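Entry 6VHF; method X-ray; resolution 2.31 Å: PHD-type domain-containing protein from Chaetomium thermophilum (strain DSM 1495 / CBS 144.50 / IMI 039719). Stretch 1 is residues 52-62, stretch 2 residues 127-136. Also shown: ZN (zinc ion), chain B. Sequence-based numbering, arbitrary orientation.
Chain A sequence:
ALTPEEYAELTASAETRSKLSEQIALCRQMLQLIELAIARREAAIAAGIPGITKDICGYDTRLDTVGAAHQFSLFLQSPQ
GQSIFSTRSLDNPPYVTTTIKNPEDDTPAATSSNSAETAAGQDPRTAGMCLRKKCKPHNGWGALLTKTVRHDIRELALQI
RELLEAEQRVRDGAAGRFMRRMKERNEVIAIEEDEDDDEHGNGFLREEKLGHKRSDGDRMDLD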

# COMPACT_ATOMS: atom_id res chain seq x y z
N ILE A 52 -16.93 6.15 -25.77
CA ILE A 52 -16.43 5.47 -24.57
C ILE A 52 -16.75 4.00 -24.75
O ILE A 52 -17.83 3.52 -24.40
CB ILE A 52 -17.00 6.08 -23.30
CG1 ILE A 52 -16.37 7.46 -23.14
CG2 ILE A 52 -16.67 5.24 -22.07
CD1 ILE A 52 -17.13 8.35 -22.23
N THR A 53 -15.80 3.29 -25.37
CA THR A 53 -15.89 1.88 -25.71
C THR A 53 -15.15 1.05 -24.65
O THR A 53 -14.60 1.57 -23.68
CB THR A 53 -15.32 1.66 -27.11
OG1 THR A 53 -13.89 1.50 -27.03
CG2 THR A 53 -15.58 2.85 -27.98
N LYS A 54 -15.12 -0.27 -24.86
CA LYS A 54 -14.43 -1.21 -23.99
C LYS A 54 -12.91 -1.11 -24.09
O LYS A 54 -12.22 -1.62 -23.22
CB LYS A 54 -14.87 -2.66 -24.29
CG LYS A 54 -16.37 -3.01 -24.06
CD LYS A 54 -17.38 -2.10 -24.81
CE LYS A 54 -17.13 -2.03 -26.32
NZ LYS A 54 -18.07 -1.07 -26.93
N ASP A 55 -12.39 -0.48 -25.14
CA ASP A 55 -10.97 -0.17 -25.25
C ASP A 55 -10.56 0.98 -24.35
O ASP A 55 -9.37 1.28 -24.27
CB ASP A 55 -10.61 0.19 -26.71
CG ASP A 55 -11.06 -0.86 -27.70
OD1 ASP A 55 -11.75 -0.50 -28.68
OD2 ASP A 55 -10.71 -2.04 -27.50
N ILE A 56 -11.52 1.66 -23.72
CA ILE A 56 -11.21 2.81 -22.87
C ILE A 56 -10.28 2.40 -21.73
O ILE A 56 -10.47 1.35 -21.10
CB ILE A 56 -12.52 3.43 -22.34
CG1 ILE A 56 -13.07 4.44 -23.33
CG2 ILE A 56 -12.32 4.04 -20.94
CD1 ILE A 56 -12.16 5.61 -23.55
N CYS A 57 -9.25 3.22 -21.49
CA CYS A 57 -8.29 2.95 -20.41
C CYS A 57 -8.98 2.99 -19.05
O CYS A 57 -9.06 1.97 -18.35
CB CYS A 57 -7.15 3.96 -20.46
SG CYS A 57 -5.99 3.79 -19.03
N GLY A 58 -9.49 4.16 -18.67
CA GLY A 58 -10.28 4.28 -17.46
C GLY A 58 -9.49 4.61 -16.20
O GLY A 58 -10.11 4.79 -15.14
N TYR A 59 -8.17 4.71 -16.30
CA TYR A 59 -7.33 5.08 -15.17
C TYR A 59 -7.79 6.39 -14.55
O TYR A 59 -7.97 7.40 -15.24
CB TYR A 59 -5.88 5.19 -15.65
CG TYR A 59 -4.85 5.43 -14.58
CD1 TYR A 59 -4.46 6.72 -14.25
CD2 TYR A 59 -4.24 4.37 -13.92
CE1 TYR A 59 -3.51 6.95 -13.29
CE2 TYR A 59 -3.28 4.60 -12.96
CZ TYR A 59 -2.92 5.89 -12.64
OH TYR A 59 -1.96 6.14 -11.67
N ASP A 60 -8.00 6.36 -13.24
CA ASP A 60 -8.38 7.53 -12.47
C ASP A 60 -7.14 8.27 -11.97
O ASP A 60 -6.17 7.65 -11.52
CB ASP A 60 -9.25 7.11 -11.28
CG ASP A 60 -10.02 8.25 -10.68
OD1 ASP A 60 -9.39 9.22 -10.19
OD2 ASP A 60 -11.27 8.17 -10.67
N THR A 61 -7.18 9.61 -12.04
CA THR A 61 -6.04 10.43 -11.65
C THR A 61 -5.66 10.20 -10.19
O THR A 61 -4.48 10.34 -9.83
CB THR A 61 -6.35 11.91 -11.86
OG1 THR A 61 -6.91 12.10 -13.16
CG2 THR A 61 -5.09 12.75 -11.73
N ARG A 62 -6.64 9.89 -9.34
CA ARG A 62 -6.35 9.67 -7.94
C ARG A 62 -5.48 8.44 -7.73
O ARG A 62 -4.85 8.32 -6.67
CB ARG A 62 -7.65 9.52 -7.15
CG ARG A 62 -8.49 10.80 -7.11
CD ARG A 62 -9.87 10.50 -6.57
NE ARG A 62 -10.65 9.66 -7.48
CZ ARG A 62 -11.94 9.39 -7.31
NH1 ARG A 62 -12.57 9.89 -6.26
NH2 ARG A 62 -12.60 8.63 -8.18
ZN ZN B . -4.43 5.52 -19.65
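Stretch 2 (127-136) AGMCLRKKCK

Residues 127-136 run antiparallel to residues 52-62, the nearest pairs passing from Thr61 CA and Gly128 CA (5.4 Å) through Gly58 CA and Cys130 CA (5.0 Å) to Ile56 CA and Lys133 CA (4.8 Å). Neither segment forms a regular helix or strand, yet backbone hydrogen bonds join them along most of their length, and together they bury 706 Å².

Ala127 lies outside the contact, its CB pointing away. Gly128 follows with phi/psi of 80/2, a conformation suited to glycine, and its carbonyl O accepts from both Thr61 N (3.0 Å) and Thr61 OG1 (2.9 Å). Met129 is bridged to Asp60, with 4.7 Å between Met129 CA and Asp60 CA, and Met129 CG packs 3.4 Å from Gly58 O. Cys130 is held through both of its backbone polar groups: Cys130 N donates to Tyr59 O at 2.8 Å, and Cys130 O accepts from Gly58 N at 2.8 Å. Its CB points toward the first stretch, bringing Cys130 SG to 3.9 Å from Cys57 CB.

At Leu131 the CA-to-CB bond points away overall, but the end of the side chain returns, placing Leu131 CD1 3.8 Å from Ile56 CD1 and 4.3 Å from Ile52 CG1. Arg132 contributes mainly through its backbone, Arg132 O accepting from Cys57 N at 2.9 Å. A second bridge pairs Lys133 with Ile56, and Lys133 CE reaches 3.6 Å from Thr53 CG2.

Lys134 adopts positive phi and is fastened to Asp55 twice: Lys134 N donates to Asp55 O at 3.2 Å, and Lys134 NZ forms a salt bridge with Asp55 OD2 at 2.7 Å. The CA-to-CB bond of Cys135 then points toward the first stretch, placing Cys135 CB 3.4 Å from Cys57 CB. Cys57 SG and Cys135 SG each bind the zinc ion ZN at 2.4 Å. Lys136 points away, beyond the contact.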

# COMPACT_ATOMS: atom_id res chain seq x y z
N ALA A 127 -15.05 12.13 -15.32
CA ALA A 127 -14.16 13.18 -14.85
C ALA A 127 -12.99 12.57 -14.08
O ALA A 127 -13.19 11.74 -13.20
CB ALA A 127 -14.90 14.17 -13.95
N GLY A 128 -11.78 13.00 -14.42
CA GLY A 128 -10.60 12.40 -13.84
C GLY A 128 -10.19 11.10 -14.49
O GLY A 128 -9.21 10.49 -14.06
N MET A 129 -10.90 10.67 -15.52
CA MET A 129 -10.71 9.36 -16.11
C MET A 129 -9.91 9.50 -17.40
O MET A 129 -10.12 10.44 -18.17
CB MET A 129 -12.06 8.69 -16.37
CG MET A 129 -12.01 7.20 -16.58
SD MET A 129 -13.61 6.51 -17.08
CE MET A 129 -14.61 6.67 -15.60
N CYS A 130 -8.99 8.57 -17.63
CA CYS A 130 -8.16 8.59 -18.83
C CYS A 130 -8.89 7.87 -19.94
O CYS A 130 -9.19 6.67 -19.82
CB CYS A 130 -6.81 7.93 -18.59
SG CYS A 130 -5.92 7.62 -20.11
N LEU A 131 -9.18 8.59 -21.03
CA LEU A 131 -9.99 8.05 -22.11
C LEU A 131 -9.16 7.55 -23.29
O LEU A 131 -9.71 7.30 -24.37
CB LEU A 131 -11.01 9.09 -22.60
CG LEU A 131 -12.19 9.47 -21.70
CD1 LEU A 131 -12.75 8.25 -20.94
CD2 LEU A 131 -11.80 10.60 -20.74
N ARG A 132 -7.85 7.37 -23.11
CA ARG A 132 -7.05 6.81 -24.19
C ARG A 132 -7.51 5.38 -24.48
O ARG A 132 -7.86 4.63 -23.57
CB ARG A 132 -5.56 6.86 -23.83
CG ARG A 132 -4.62 6.47 -24.97
CD ARG A 132 -4.35 7.61 -25.97
NE ARG A 132 -5.57 8.15 -26.59
CZ ARG A 132 -6.21 7.58 -27.61
NH1 ARG A 132 -5.75 6.46 -28.14
NH2 ARG A 132 -7.32 8.13 -28.09
N LYS A 133 -7.58 5.03 -25.77
CA LYS A 133 -7.90 3.66 -26.17
C LYS A 133 -6.60 2.88 -26.35
O LYS A 133 -5.60 3.42 -26.83
CB LYS A 133 -8.72 3.62 -27.46
CG LYS A 133 -10.19 4.06 -27.32
CD LYS A 133 -11.02 3.71 -28.57
CE LYS A 133 -12.41 4.35 -28.55
NZ LYS A 133 -12.39 5.81 -28.22
N LYS A 134 -6.64 1.60 -25.96
CA LYS A 134 -5.43 0.77 -25.89
C LYS A 134 -4.28 1.54 -25.25
O LYS A 134 -3.22 1.76 -25.84
CB LYS A 134 -5.05 0.24 -27.27
CG LYS A 134 -6.02 -0.77 -27.87
CD LYS A 134 -7.20 -0.08 -28.55
CE LYS A 134 -7.95 -1.05 -29.45
NZ LYS A 134 -8.29 -2.32 -28.75
N CYS A 135 -4.51 1.99 -24.02
CA CYS A 135 -3.55 2.86 -23.36
C CYS A 135 -2.33 2.07 -22.89
O CYS A 135 -2.42 0.89 -22.56
CB CYS A 135 -4.19 3.56 -22.17
SG CYS A 135 -3.06 4.59 -21.31
N LYS A 136 -1.18 2.75 -22.89
CA LYS A 136 0.10 2.10 -22.62
C LYS A 136 0.83 2.71 -21.41
O LYS A 136 1.49 1.97 -20.68
CB LYS A 136 1.00 2.15 -23.86
CG LYS A 136 0.53 1.24 -25.00
CD LYS A 136 -0.08 -0.05 -24.48
CE LYS A 136 -0.07 -1.15 -25.52
NZ LYS A 136 -0.51 -2.44 -24.93